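Local coordinates for acyl-CoA N-acyltransferases (NAT) superfamily protein (Arabidopsis thaliana, PDB 6TH0) that probably transfers the acetyl group of acetyl-CoA to the N-terminal methionine of transmembrane proteins and to lysine side chains, as a plasma-membrane NAA60 enzyme of the GNAT family, at residues W48-R53 and E62-V67; V67-V72 and T93-L98; F152-R157 and D170-V175. All blocks are in the same frame, centred on the assembly; numbering follows the deposited sequence.

Overall arrangement
All three contacts join neighbouring antiparallel strands of one mixed GNAT sheet, and they follow one another along the chain without nesting or crossing. From the N terminus, interaction 1 comes first: segment 48-53 is followed by eight residues before 62-67 returns beside it, making a hairpin of strands 45-52 and 63-73. The latter strand runs on through Val67, shared by both contacts, into interaction 2, where 93-98 returns after a 20-residue excursion without helix. Helix 111-123, strand 129-137 and helix 141-149 come before interaction 3, the hairpin 152-157 with 170-175. Interactions 1 and 3 lie on opposite sides of the chain's centre, their own centres about 26 Å apart.

Interaction 1: W48-R53 and E62-V67; sequences WAAVDR and ELIGFV
Opposite Ala50 the partner strand sets two residues, Ile64 and Gly65, in a classic beta bulge that shapes this antiparallel hairpin of the GNAT sheet. The Ile64 side chain is the bump: chi1 (50°) sets CG1 in the crowded position between the backbone N and the carbonyl carbon, 3.6 Å from Ala50 O. Its CD1 rests 3.8 Å from Ala50 CB. Beside it Gly65 brings no side chain, and the methyl of Ala50 settles above its backbone, Ala50 CB standing 4.0 Å from Gly65 CA. Further along the same face, the side chains of Trp48 and Val67 run alongside each other in the same direction; the Val67 methyl CG1 fits into the angle of the tryptophan side chain, 3.8 Å from both Trp48 CB and Trp48 CE3, approaching the ring obliquely. This face packs on helix 111-123, with Trp48 and Val67 both against Val119. On the other face, Ala49 CB meets Leu63 CB at 3.9 Å, while the Phe66 ring turns away to Leu19, Ile22 and Ile26 of helix 16-26. The backbone bonds run on through the bulge: Ala50 N reaches Gly65 O from above the carbonyl plane (55° out of it). Ala50 O, the polar atom at the heart of a buried contact, accepts one good bond, 2.8 Å from Ile64 N, and a weak second from Gly65 N at 3.4 Å. The chemistry implies a seam joined by backbone hydrogen bonds, with the touching side chains adding apolar packing.

Interaction 2: V67-V72 and T93-L98; sequences VTAKIV and TLVYIL
The Tyr96 ring is the flat group here, and Lys70 reaches it from the partner strand. Extended beyond CG, the lysine brings its CE obliquely to within 4.2 Å of Tyr96 CD2. At the ring edge, in plane, lies the Leu98 methyl CD2 from the tyrosine's own strand; the ring of Tyr133 also meets it, with planes about 60° apart, and the Tyr96 hydroxyl bonds to His135. Tyr96 CB touches Val72 CG2 at 3.8 Å. The sheet face bearing Ala69, Ile71, Val95 and Ile97 is aliphatic. Ala69 CB packs 3.6 Å from Val95 CG1, and Ile71 CD1 lies 3.7 Å from the second methyl, Val95 CG2, so one valine fills the space beside two residues of the opposite strand. Backbone bonds link Lys70 with Tyr96 and Val72 with Leu94 in both directions. At the far end Leu98 N bonds to Thr68 O at 2.8 Å, and Thr68 OG1 sits 3.4 Å from Leu98 CB and is hydrogen-bonded with Thr99 OG1. The backbone of Leu98 leaves the extended form (psi -58°), consistent with the bulge that GNAT enzymes carry in this strand beside acetyl-CoA. Within the sheet, strand 45-52 flanks 67-72 and strand 129-137 flanks 93-98; helix 111-123 packs on the aliphatic face, Val119 touching Val95 and Ile97.

Interaction 3: F152-R157 and D170-V175; sequences FRCVRR and DSYLFV
Arg157 and Asp170 join by a salt bridge across the beta hairpin formed by strands 153-164 and 167-177, the C-terminal pair of the GNAT sheet. The arginine is extended from CG to NE, with CG anti to the backbone N (chi1 -173°). Starting at the backbone, Arg157 CB lies 4.0 Å from Tyr172 CE1. Next, CG passes the carbonyl of Ser171, 3.6 Å from its O. CD approaches Asp170 OD2, and NE makes the main bond, 2.7 Å to that same oxygen, on the anti side of the carboxylate and close to the guanidinium plane. NH1 adds a weak bond to Asp170 OD2, and the two flat groups stand 82° apart. At the tip, NH2 comes 3.1 Å from Tyr172 OH, too poorly angled for a hydrogen bond, with the ring and guanidinium planes nearly perpendicular. Asp170 OD1 bonds to Gly160 N, so the carboxylate also ties into the hairpin beyond.

Midway, Val155 N bonds to Leu173 O while Leu173 N bonds to Arg156 O, so two residues stand against one, as in a beta bulge. Here Leu173 lies alongside both Val155 and Arg156, its CD2 3.6 Å from Arg156 NE, and that guanidinium goes on to a salt bridge with Asp81. Strand 129-137 flanks 170-175, and Tyr172 and Phe174 pack on Ile144 of helix 141-149. Cys154 sits between these two rings: its SG is 3.8 Å from Tyr172 CG, and its CB lies over one face of Phe174, 3.6 Å from CE1.

Interaction 1: W48-R53 and E62-V67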
loop_
_atom_site.group_PDB
_atom_site.type_symbol
_atom_site.label_atom_id
_atom_site.label_comp_id
_atom_site.label_asym_id
_atom_site.label_seq_id
_atom_site.Cartn_x
_atom_site.Cartn_y
_atom_site.Cartn_z
ATOM N N TRP A 48 4.282 0.959 6.941
ATOM C CA TRP A 48 4.097 2.041 7.891
ATOM C C TRP A 48 2.848 1.778 8.716
ATOM O O TRP A 48 1.836 1.303 8.194
ATOM C CB TRP A 48 3.989 3.388 7.184
ATOM C CG TRP A 48 5.290 3.859 6.636
ATOM C CD1 TRP A 48 6.175 4.696 7.247
ATOM C CD2 TRP A 48 5.871 3.520 5.366
ATOM N NE1 TRP A 48 7.262 4.906 6.439
ATOM C CE2 TRP A 48 7.097 4.201 5.275
ATOM C CE3 TRP A 48 5.467 2.716 4.296
ATOM C CZ2 TRP A 48 7.938 4.099 4.158
ATOM C CZ3 TRP A 48 6.290 2.619 3.185
ATOM C CH2 TRP A 48 7.521 3.303 3.129
ATOM N N ALA A 49 2.924 2.097 9.995
ATOM C CA ALA A 49 1.783 2.041 10.887
ATOM C C ALA A 49 1.398 3.465 11.253
ATOM O O ALA A 49 2.250 4.351 11.336
ATOM C CB ALA A 49 2.103 1.234 12.151
ATOM N N ALA A 50 0.105 3.684 11.424
ATOM C CA ALA A 50 -0.418 4.902 12.027
ATOM C C ALA A 50 -0.846 4.572 13.445
ATOM O O ALA A 50 -1.510 3.556 13.667
ATOM C CB ALA A 50 -1.607 5.448 11.234
ATOM N N VAL A 51 -0.443 5.404 14.401
ATOM C CA VAL A 51 -0.805 5.203 15.798
ATOM C C VAL A 51 -1.319 6.507 16.390
ATOM O O VAL A 51 -0.943 7.603 15.962
ATOM C CB VAL A 51 0.388 4.671 16.630
ATOM C CG1 VAL A 51 0.921 3.373 16.029
ATOM C CG2 VAL A 51 1.496 5.725 16.719
ATOM N N ASP A 52 -2.225 6.380 17.355
ATOM C CA ASP A 52 -2.687 7.492 18.180
ATOM C C ASP A 52 -2.178 7.210 19.592
ATOM O O ASP A 52 -2.836 6.517 20.370
ATOM C CB ASP A 52 -4.205 7.623 18.132
ATOM C CG ASP A 52 -4.732 8.754 18.997
ATOM O OD1 ASP A 52 -3.938 9.463 19.651
ATOM O OD2 ASP A 52 -5.965 8.922 19.030
ATOM N N ARG A 53 -1.006 7.755 19.930
ATOM C CA ARG A 53 -0.453 7.485 21.253
ATOM C C ARG A 53 -1.255 8.163 22.350
ATOM O O ARG A 53 -0.996 7.923 23.535
ATOM C CB ARG A 53 1.020 7.896 21.318
ATOM C CG ARG A 53 1.926 6.954 20.532
ATOM C CD ARG A 53 3.404 7.161 20.835
ATOM N NE ARG A 53 4.237 6.410 19.899
ATOM C CZ ARG A 53 4.800 6.940 18.817
ATOM N NH1 ARG A 53 4.628 8.227 18.546
ATOM N NH2 ARG A 53 5.538 6.189 18.007
ATOM N N GLU A 62 -0.813 0.725 19.847
ATOM C CA GLU A 62 -1.518 -0.155 18.923
ATOM C C GLU A 62 -1.854 0.584 17.634
ATOM O O GLU A 62 -2.395 1.692 17.670
ATOM C CB GLU A 62 -2.794 -0.686 19.578
ATOM C CG GLU A 62 -3.525 -1.753 18.772
ATOM C CD GLU A 62 -4.864 -2.138 19.381
ATOM O OE1 GLU A 62 -5.690 -1.233 19.621
ATOM O OE2 GLU A 62 -5.083 -3.343 19.633
ATOM N N LEU A 63 -1.522 -0.010 16.492
ATOM C CA LEU A 63 -1.750 0.692 15.235
ATOM C C LEU A 63 -3.244 0.810 14.942
ATOM O O LEU A 63 -4.036 -0.080 15.269
ATOM C CB LEU A 63 -1.034 -0.014 14.077
ATOM C CG LEU A 63 -1.442 -1.432 13.670
ATOM C CD1 LEU A 63 -2.596 -1.403 12.697
ATOM C CD2 LEU A 63 -0.251 -2.169 13.050
ATOM N N ILE A 64 -3.632 1.929 14.335
ATOM C CA ILE A 64 -4.997 2.136 13.869
ATOM C C ILE A 64 -5.050 2.368 12.361
ATOM O O ILE A 64 -6.119 2.624 11.800
ATOM C CB ILE A 64 -5.674 3.279 14.654
ATOM C CG1 ILE A 64 -4.792 4.526 14.701
ATOM C CG2 ILE A 64 -5.962 2.822 16.077
ATOM C CD1 ILE A 64 -4.745 5.310 13.407
ATOM N N GLY A 65 -3.913 2.243 11.690
ATOM C CA GLY A 65 -3.862 2.333 10.244
ATOM C C GLY A 65 -2.573 1.689 9.792
ATOM O O GLY A 65 -1.639 1.524 10.578
ATOM N N PHE A 66 -2.541 1.288 8.524
ATOM C CA PHE A 66 -1.361 0.591 8.022
ATOM C C PHE A 66 -1.288 0.776 6.516
ATOM O O PHE A 66 -2.303 1.007 5.855
ATOM C CB PHE A 66 -1.425 -0.905 8.363
ATOM C CG PHE A 66 -2.600 -1.581 7.779
ATOM C CD1 PHE A 66 -2.560 -2.067 6.483
ATOM C CD2 PHE A 66 -3.797 -1.654 8.486
ATOM C CE1 PHE A 66 -3.684 -2.655 5.909
ATOM C CE2 PHE A 66 -4.908 -2.241 7.924
ATOM C CZ PHE A 66 -4.856 -2.758 6.649
ATOM N N VAL A 67 -0.073 0.689 5.973
ATOM C CA VAL A 67 0.124 0.504 4.540
ATOM C C VAL A 67 1.319 -0.425 4.366
ATOM O O VAL A 67 2.282 -0.332 5.133
ATOM C CB VAL A 67 0.361 1.837 3.808
ATOM C CG1 VAL A 67 1.637 2.500 4.315
ATOM C CG2 VAL A 67 0.407 1.624 2.298
HETATM O O HOH W 1 -2.513 3.930 18.541
#

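Interaction 2: V67-V72 and T93-L98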
loop_
_atom_site.group_PDB
_atom_site.type_symbol
_atom_site.label_atom_id
_atom_site.label_comp_id
_atom_site.label_asym_id
_atom_site.label_seq_id
_atom_site.Cartn_x
_atom_site.Cartn_y
_atom_site.Cartn_z
ATOM N N VAL A 67 -0.073 0.689 5.973
ATOM C CA VAL A 67 0.124 0.504 4.540
ATOM C C VAL A 67 1.319 -0.425 4.366
ATOM O O VAL A 67 2.282 -0.332 5.133
ATOM C CB VAL A 67 0.361 1.837 3.808
ATOM C CG1 VAL A 67 1.637 2.500 4.315
ATOM C CG2 VAL A 67 0.407 1.624 2.298
ATOM N N THR A 68 1.192 -1.421 3.488
ATOM C CA THR A 68 2.292 -2.328 3.164
ATOM C C THR A 68 2.630 -2.248 1.675
ATOM O O THR A 68 1.753 -2.009 0.832
ATOM C CB THR A 68 1.961 -3.766 3.527
ATOM O OG1 THR A 68 0.828 -4.189 2.763
ATOM C CG2 THR A 68 1.649 -3.874 5.020
ATOM N N ALA A 69 3.914 -2.422 1.350
ATOM C CA ALA A 69 4.367 -2.286 -0.027
ATOM C C ALA A 69 5.582 -3.184 -0.248
ATOM O O ALA A 69 6.342 -3.471 0.678
ATOM C CB ALA A 69 4.721 -0.831 -0.376
ATOM N N LYS A 70 5.809 -3.566 -1.497
ATOM C CA LYS A 70 6.992 -4.357 -1.798
ATOM C C LYS A 70 7.707 -3.755 -2.985
ATOM O O LYS A 70 7.131 -3.004 -3.776
ATOM C CB LYS A 70 6.670 -5.831 -2.086
ATOM C CG LYS A 70 5.862 -6.063 -3.356
ATOM C CD LYS A 70 5.815 -7.550 -3.678
ATOM C CE LYS A 70 4.976 -7.843 -4.917
ATOM N NZ LYS A 70 4.956 -9.304 -5.209
ATOM N N ILE A 71 8.968 -4.108 -3.088
ATOM C CA ILE A 71 9.831 -3.565 -4.119
ATOM C C ILE A 71 9.825 -4.524 -5.300
ATOM O O ILE A 71 9.927 -5.747 -5.127
ATOM C CB ILE A 71 11.236 -3.343 -3.548
ATOM C CG1 ILE A 71 11.128 -2.471 -2.292
ATOM C CG2 ILE A 71 12.114 -2.665 -4.578
ATOM C CD1 ILE A 71 10.621 -1.070 -2.552
ATOM N N VAL A 72 9.739 -3.962 -6.506
ATOM C CA VAL A 72 9.574 -4.704 -7.750
ATOM C C VAL A 72 10.599 -4.194 -8.756
ATOM O O VAL A 72 10.715 -2.980 -8.952
ATOM C CB VAL A 72 8.147 -4.502 -8.309
ATOM C CG1 VAL A 72 7.910 -5.342 -9.542
ATOM C CG2 VAL A 72 7.098 -4.811 -7.231
ATOM N N THR A 93 13.547 0.335 -10.195
ATOM C CA THR A 93 12.545 -0.366 -9.411
ATOM C C THR A 93 11.248 0.425 -9.343
ATOM O O THR A 93 11.155 1.574 -9.774
ATOM C CB THR A 93 13.040 -0.618 -7.987
ATOM O OG1 THR A 93 13.482 0.630 -7.428
ATOM C CG2 THR A 93 14.185 -1.664 -7.973
ATOM N N LEU A 94 10.266 -0.227 -8.754
ATOM C CA LEU A 94 8.952 0.333 -8.485
ATOM C C LEU A 94 8.552 -0.107 -7.090
ATOM O O LEU A 94 9.004 -1.148 -6.610
ATOM C CB LEU A 94 7.922 -0.149 -9.499
ATOM C CG LEU A 94 8.081 0.357 -10.919
ATOM C CD1 LEU A 94 7.290 -0.504 -11.877
ATOM C CD2 LEU A 94 7.615 1.802 -10.982
ATOM N N VAL A 95 7.737 0.715 -6.424
ATOM C CA VAL A 95 7.099 0.335 -5.167
ATOM C C VAL A 95 5.659 -0.045 -5.473
ATOM O O VAL A 95 4.943 0.715 -6.137
ATOM C CB VAL A 95 7.177 1.472 -4.133
ATOM C CG1 VAL A 95 6.481 1.063 -2.838
ATOM C CG2 VAL A 95 8.642 1.831 -3.865
ATOM N N TYR A 96 5.247 -1.232 -5.020
ATOM C CA TYR A 96 3.896 -1.751 -5.223
ATOM C C TYR A 96 3.155 -1.760 -3.890
ATOM O O TYR A 96 3.504 -2.526 -2.991
ATOM C CB TYR A 96 3.955 -3.167 -5.813
ATOM C CG TYR A 96 2.603 -3.788 -6.106
ATOM C CD1 TYR A 96 1.859 -3.394 -7.220
ATOM C CD2 TYR A 96 2.078 -4.781 -5.280
ATOM C CE1 TYR A 96 0.623 -3.952 -7.497
ATOM C CE2 TYR A 96 0.839 -5.345 -5.541
ATOM C CZ TYR A 96 0.116 -4.934 -6.644
ATOM O OH TYR A 96 -1.109 -5.513 -6.898
ATOM N N ILE A 97 2.101 -0.951 -3.775
ATOM C CA ILE A 97 1.316 -0.984 -2.543
ATOM C C ILE A 97 0.472 -2.244 -2.545
ATOM O O ILE A 97 -0.256 -2.525 -3.512
ATOM C CB ILE A 97 0.439 0.269 -2.407
ATOM C CG1 ILE A 97 1.302 1.498 -2.113
ATOM C CG2 ILE A 97 -0.634 0.037 -1.297
ATOM C CD1 ILE A 97 0.575 2.807 -2.314
ATOM N N LEU A 98 0.596 -3.025 -1.472
ATOM C CA LEU A 98 -0.114 -4.281 -1.289
ATOM C C LEU A 98 -1.423 -4.048 -0.531
ATOM O O LEU A 98 -2.503 -4.388 -1.018
ATOM C CB LEU A 98 0.743 -5.259 -0.501
ATOM C CG LEU A 98 2.055 -5.717 -1.177
ATOM C CD1 LEU A 98 3.034 -6.175 -0.128
ATOM C CD2 LEU A 98 1.721 -6.872 -2.092
#

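Interaction 3: F152-R157 and D170-V175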
loop_
_atom_site.group_PDB
_atom_site.type_symbol
_atom_site.label_atom_id
_atom_site.label_comp_id
_atom_site.label_asym_id
_atom_site.label_seq_id
_atom_site.Cartn_x
_atom_site.Cartn_y
_atom_site.Cartn_z
ATOM N N PHE A 152 -2.625 9.797 -8.492
ATOM C CA PHE A 152 -2.357 8.557 -9.217
ATOM C C PHE A 152 -3.207 8.512 -10.475
ATOM O O PHE A 152 -4.350 8.980 -10.484
ATOM C CB PHE A 152 -2.646 7.312 -8.357
ATOM C CG PHE A 152 -1.602 7.009 -7.323
ATOM C CD1 PHE A 152 -1.353 7.897 -6.289
ATOM C CD2 PHE A 152 -0.880 5.808 -7.347
ATOM C CE1 PHE A 152 -0.418 7.601 -5.321
ATOM C CE2 PHE A 152 0.050 5.517 -6.385
ATOM C CZ PHE A 152 0.299 6.413 -5.370
ATOM N N ARG A 153 -2.645 7.952 -11.548
ATOM C CA ARG A 153 -3.369 7.817 -12.809
ATOM C C ARG A 153 -4.025 6.439 -12.844
ATOM O O ARG A 153 -3.371 5.431 -12.570
ATOM C CB ARG A 153 -2.420 7.971 -13.998
ATOM C CG ARG A 153 -2.327 9.359 -14.536
ATOM C CD ARG A 153 -1.690 10.280 -13.528
ATOM N NE ARG A 153 -1.396 11.570 -14.151
ATOM C CZ ARG A 153 -0.814 12.591 -13.531
ATOM N NH1 ARG A 153 -0.466 12.484 -12.254
ATOM N NH2 ARG A 153 -0.578 13.717 -14.195
ATOM N N CYS A 154 -5.309 6.399 -13.207
ATOM C CA CYS A 154 -6.034 5.145 -13.408
ATOM C C CYS A 154 -5.750 4.662 -14.826
ATOM O O CYS A 154 -6.090 5.350 -15.800
ATOM C CB CYS A 154 -7.535 5.343 -13.190
ATOM S SG CYS A 154 -8.396 3.735 -13.175
ATOM N N VAL A 155 -5.025 3.547 -14.947
ATOM C CA VAL A 155 -4.509 3.117 -16.240
ATOM C C VAL A 155 -5.485 2.231 -17.009
ATOM O O VAL A 155 -5.815 2.519 -18.164
ATOM C CB VAL A 155 -3.165 2.386 -16.057
ATOM C CG1 VAL A 155 -2.643 1.882 -17.397
ATOM C CG2 VAL A 155 -2.172 3.287 -15.361
ATOM N N ARG A 156 -5.933 1.138 -16.392
ATOM C CA ARG A 156 -6.730 0.153 -17.116
ATOM C C ARG A 156 -7.415 -0.770 -16.121
ATOM O O ARG A 156 -7.043 -0.846 -14.950
ATOM C CB ARG A 156 -5.863 -0.650 -18.095
ATOM C CG ARG A 156 -4.656 -1.349 -17.455
ATOM C CD ARG A 156 -3.615 -1.600 -18.551
ATOM N NE ARG A 156 -2.342 -2.021 -17.987
ATOM C CZ ARG A 156 -1.172 -1.886 -18.607
ATOM N NH1 ARG A 156 -1.114 -1.326 -19.809
ATOM N NH2 ARG A 156 -0.058 -2.307 -18.019
ATOM N N ARG A 157 -8.404 -1.502 -16.622
ATOM C CA ARG A 157 -9.156 -2.468 -15.835
ATOM C C ARG A 157 -8.646 -3.884 -16.096
ATOM O O ARG A 157 -8.478 -4.280 -17.256
ATOM C CB ARG A 157 -10.640 -2.386 -16.178
ATOM C CG ARG A 157 -11.541 -3.237 -15.294
ATOM C CD ARG A 157 -12.976 -3.143 -15.765
ATOM N NE ARG A 157 -13.880 -3.790 -14.825
ATOM C CZ ARG A 157 -14.597 -3.132 -13.921
ATOM N NH1 ARG A 157 -15.393 -3.797 -13.106
ATOM N NH2 ARG A 157 -14.519 -1.808 -13.834
ATOM N N ASP A 170 -13.068 -7.461 -10.544
ATOM C CA ASP A 170 -12.091 -6.754 -11.366
ATOM C C ASP A 170 -11.296 -5.765 -10.510
ATOM O O ASP A 170 -11.705 -5.381 -9.409
ATOM C CB ASP A 170 -12.784 -5.999 -12.506
ATOM C CG ASP A 170 -13.523 -6.919 -13.458
ATOM O OD1 ASP A 170 -13.350 -8.154 -13.373
ATOM O OD2 ASP A 170 -14.293 -6.397 -14.300
ATOM N N SER A 171 -10.141 -5.346 -11.025
ATOM C CA SER A 171 -9.352 -4.319 -10.365
ATOM C C SER A 171 -9.041 -3.200 -11.348
ATOM O O SER A 171 -9.179 -3.347 -12.568
ATOM C CB SER A 171 -8.040 -4.886 -9.801
ATOM O OG SER A 171 -7.165 -5.231 -10.866
ATOM N N TYR A 172 -8.688 -2.044 -10.797
ATOM C CA TYR A 172 -8.076 -0.972 -11.572
ATOM C C TYR A 172 -6.599 -0.882 -11.227
ATOM O O TYR A 172 -6.230 -0.902 -10.049
ATOM C CB TYR A 172 -8.721 0.389 -11.305
ATOM C CG TYR A 172 -10.094 0.562 -11.867
ATOM C CD1 TYR A 172 -10.333 0.417 -13.223
ATOM C CD2 TYR A 172 -11.153 0.942 -11.051
ATOM C CE1 TYR A 172 -11.595 0.618 -13.756
ATOM C CE2 TYR A 172 -12.419 1.162 -11.579
ATOM C CZ TYR A 172 -12.634 0.977 -12.917
ATOM O OH TYR A 172 -13.884 1.165 -13.432
ATOM N N LEU A 173 -5.762 -0.772 -12.254
ATOM C CA LEU A 173 -4.345 -0.474 -12.065
ATOM C C LEU A 173 -4.159 1.034 -11.890
ATOM O O LEU A 173 -4.655 1.811 -12.703
ATOM C CB LEU A 173 -3.550 -0.944 -13.278
ATOM C CG LEU A 173 -2.112 -0.410 -13.386
ATOM C CD1 LEU A 173 -1.263 -1.013 -12.277
ATOM C CD2 LEU A 173 -1.498 -0.672 -14.770
ATOM N N PHE A 174 -3.483 1.452 -10.811
ATOM C CA PHE A 174 -3.190 2.867 -10.571
ATOM C C PHE A 174 -1.685 3.043 -10.507
ATOM O O PHE A 174 -1.000 2.219 -9.920
ATOM C CB PHE A 174 -3.792 3.409 -9.261
ATOM C CG PHE A 174 -5.210 3.883 -9.371
ATOM C CD1 PHE A 174 -5.489 5.217 -9.612
ATOM C CD2 PHE A 174 -6.268 3.000 -9.174
ATOM C CE1 PHE A 174 -6.819 5.664 -9.690
ATOM C CE2 PHE A 174 -7.571 3.432 -9.248
ATOM C CZ PHE A 174 -7.849 4.758 -9.499
ATOM N N VAL A 175 -1.160 4.106 -11.131
ATOM C CA VAL A 175 0.280 4.347 -11.149
ATOM C C VAL A 175 0.560 5.800 -10.797
ATOM O O VAL A 175 -0.227 6.697 -11.122
ATOM C CB VAL A 175 0.929 3.991 -12.508
ATOM C CG1 VAL A 175 0.635 2.553 -12.881
ATOM C CG2 VAL A 175 0.459 4.945 -13.594
#